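PDB 2D5W: peptide ABC transporter, peptide-binding protein from Thermus thermophilus, which binds oligopeptides, here a pentapeptide, and probably delivers them to an ABC transporter for uptake across the membrane. Local coordinates for residues I224-N229 with V247-I252. Residues are numbered along the deposited sequence; the frame is centred on the assembly and turned at random.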
loop_
_atom_site.group_PDB
_atom_site.type_symbol
_atom_site.label_atom_id
_atom_site.label_comp_id
_atom_site.label_asym_id
_atom_site.label_seq_id
_atom_site.Cartn_x
_atom_site.Cartn_y
_atom_site.Cartn_z
ATOM N N ILE A 224 18.075 0.933 8.284
ATOM C CA ILE A 224 17.344 0.383 9.419
ATOM C C ILE A 224 18.015 -0.968 9.668
ATOM O O ILE A 224 18.043 -1.836 8.788
ATOM C CB ILE A 224 15.837 0.208 9.122
ATOM C CG1 ILE A 224 15.144 1.574 9.201
ATOM C CG2 ILE A 224 15.210 -0.770 10.117
ATOM C CD1 ILE A 224 13.704 1.578 8.738
ATOM N N GLU A 225 18.588 -1.124 10.856
ATOM C CA GLU A 225 19.289 -2.347 11.217
ATOM C C GLU A 225 18.483 -3.133 12.234
ATOM O O GLU A 225 18.036 -2.585 13.241
ATOM C CB GLU A 225 20.661 -2.006 11.799
ATOM C CG GLU A 225 21.461 -1.014 10.966
ATOM C CD GLU A 225 22.823 -0.715 11.566
ATOM O OE1 GLU A 225 23.474 0.247 11.110
ATOM O OE2 GLU A 225 23.244 -1.444 12.488
ATOM N N MET A 226 18.322 -4.423 11.969
ATOM C CA MET A 226 17.557 -5.312 12.833
ATOM C C MET A 226 18.408 -6.527 13.192
ATOM O O MET A 226 19.333 -6.891 12.463
ATOM C CB MET A 226 16.284 -5.757 12.103
ATOM C CG MET A 226 15.435 -4.586 11.600
ATOM S SD MET A 226 13.991 -5.044 10.620
ATOM C CE MET A 226 14.734 -5.239 9.002
ATOM N N GLU A 227 18.101 -7.145 14.327
ATOM C CA GLU A 227 18.829 -8.326 14.764
ATOM C C GLU A 227 17.821 -9.401 15.157
ATOM O O GLU A 227 16.664 -9.100 15.454
ATOM C CB GLU A 227 19.745 -7.989 15.944
ATOM C CG GLU A 227 19.020 -7.501 17.178
ATOM C CD GLU A 227 19.953 -7.298 18.353
ATOM O OE1 GLU A 227 20.674 -8.255 18.710
ATOM O OE2 GLU A 227 19.964 -6.190 18.924
ATOM N N ARG A 228 18.264 -10.652 15.164
ATOM C CA ARG A 228 17.378 -11.760 15.495
ATOM C C ARG A 228 16.654 -11.577 16.826
ATOM O O ARG A 228 17.247 -11.158 17.818
ATOM C CB ARG A 228 18.168 -13.070 15.536
ATOM C CG ARG A 228 17.311 -14.317 15.384
ATOM C CD ARG A 228 17.141 -14.654 13.919
ATOM N NE ARG A 228 16.181 -15.727 13.688
ATOM C CZ ARG A 228 15.996 -16.311 12.510
ATOM N NH1 ARG A 228 15.096 -17.274 12.377
ATOM N NH2 ARG A 228 16.725 -15.941 11.466
ATOM N N ASN A 229 15.363 -11.890 16.830
ATOM C CA ASN A 229 14.546 -11.817 18.039
ATOM C C ASN A 229 14.426 -13.256 18.537
ATOM O O ASN A 229 13.653 -14.044 17.996
ATOM C CB ASN A 229 13.163 -11.244 17.710
ATOM C CG ASN A 229 12.210 -11.293 18.894
ATOM O OD1 ASN A 229 12.618 -11.538 20.027
ATOM N ND2 ASN A 229 10.932 -11.048 18.631
ATOM N N VAL A 247 19.624 -8.152 9.743
ATOM C CA VAL A 247 19.010 -7.707 8.496
ATOM C C VAL A 247 19.142 -6.196 8.470
ATOM O O VAL A 247 18.750 -5.513 9.422
ATOM C CB VAL A 247 17.509 -8.060 8.415
ATOM C CG1 VAL A 247 16.915 -7.504 7.122
ATOM C CG2 VAL A 247 17.317 -9.569 8.483
ATOM N N VAL A 248 19.706 -5.672 7.392
ATOM C CA VAL A 248 19.879 -4.238 7.258
ATOM C C VAL A 248 19.276 -3.735 5.960
ATOM O O VAL A 248 19.596 -4.238 4.879
ATOM C CB VAL A 248 21.376 -3.841 7.263
ATOM C CG1 VAL A 248 21.523 -2.337 7.044
ATOM C CG2 VAL A 248 22.022 -4.253 8.572
ATOM N N TYR A 249 18.377 -2.765 6.074
ATOM C CA TYR A 249 17.784 -2.135 4.903
ATOM C C TYR A 249 18.619 -0.888 4.641
ATOM O O TYR A 249 18.839 -0.082 5.547
ATOM C CB TYR A 249 16.341 -1.718 5.177
ATOM C CG TYR A 249 15.307 -2.714 4.717
ATOM C CD1 TYR A 249 14.597 -2.515 3.529
ATOM C CD2 TYR A 249 15.033 -3.858 5.465
ATOM C CE1 TYR A 249 13.641 -3.427 3.103
ATOM C CE2 TYR A 249 14.080 -4.775 5.046
ATOM C CZ TYR A 249 13.388 -4.557 3.868
ATOM O OH TYR A 249 12.443 -5.473 3.470
ATOM N N ARG A 250 19.109 -0.752 3.414
ATOM C CA ARG A 250 19.892 0.406 3.002
ATOM C C ARG A 250 19.013 1.207 2.056
ATOM O O ARG A 250 18.451 0.659 1.108
ATOM C CB ARG A 250 21.170 -0.026 2.283
ATOM C CG ARG A 250 22.285 -0.471 3.211
ATOM C CD ARG A 250 23.533 -0.815 2.417
ATOM N NE ARG A 250 23.971 0.296 1.576
ATOM C CZ ARG A 250 24.908 0.197 0.638
ATOM N NH1 ARG A 250 25.245 1.258 -0.083
ATOM N NH2 ARG A 250 25.503 -0.968 0.416
ATOM N N PHE A 251 18.897 2.504 2.319
ATOM C CA PHE A 251 18.060 3.382 1.516
ATOM C C PHE A 251 18.849 4.294 0.597
ATOM O O PHE A 251 19.709 5.052 1.043
ATOM C CB PHE A 251 17.179 4.222 2.442
ATOM C CG PHE A 251 16.362 3.396 3.387
ATOM C CD1 PHE A 251 15.339 2.586 2.906
ATOM C CD2 PHE A 251 16.649 3.376 4.748
ATOM C CE1 PHE A 251 14.618 1.764 3.761
ATOM C CE2 PHE A 251 15.927 2.553 5.614
ATOM C CZ PHE A 251 14.912 1.747 5.116
ATOM N N ILE A 252 18.547 4.204 -0.694
ATOM C CA ILE A 252 19.185 5.034 -1.713
ATOM C C ILE A 252 18.028 5.561 -2.559
ATOM O O ILE A 252 17.448 4.832 -3.365
ATOM C CB ILE A 252 20.181 4.210 -2.562
ATOM C CG1 ILE A 252 21.263 3.615 -1.649
ATOM C CG2 ILE A 252 20.825 5.102 -3.622
ATOM C CD1 ILE A 252 22.266 2.725 -2.365
#
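I224 and M226 pair with Y249 and V247 through four backbone hydrogen bonds, which define two neighbouring antiparallel strands: the axes of 224-228 and 247-251 run at 169° to each other and approach to 4.8 Å. I224 with Y249 and M226 with V247 are hydrogen-bonded pairs, each joined by two N-H...O bonds; the shortest, from M226 N to V247 O, measures 2.8 Å. The bond from V247 N to M226 O is near straight at its hydrogen (165°) but has its donor above the carbonyl plane, whereas I224 N lies in the plane of the Y249 carbonyl. Between them E225 faces V248 as the non-hydrogen-bonded pair, with CA atoms 4.4 Å apart. V248 CA also makes a CA-H...O contact with I224 O, at 3.4 Å.

Apolar contacts gather on the face bearing I224, M226, V247, Y249 and F251. The M226 chain bends at chi3 (-84°), which turns the methyl CE to the opposing strand. There M226 CE sits 3.7 Å from V247 CG1 and 3.8 Å from Y249 CD2, reaching the tyrosine ring at its edge, near the ring plane. I224 CG1 lies in the plane of the F251 ring at its edge, 3.8 Å from F251 CE2, while I224 CD1 touches F251 CZ.

On the other face, E225 and V248 lie side by side, E225 CG standing 4.1 Å from V248 CG2, while the carboxylate of E225 forms a salt bridge with R217.

In the mixed sheet, strand 223-228 lies between 213-219 and 246-251, and 7-12 follows beyond 246-251. Helix 31-40 packs on M226, Y249 and F251 through L40, I32 and I36, and its E35 shares a hydrogen bond with the Y249 hydroxyl, consistent with an alpha/beta lobe of the periplasmic binding protein fold.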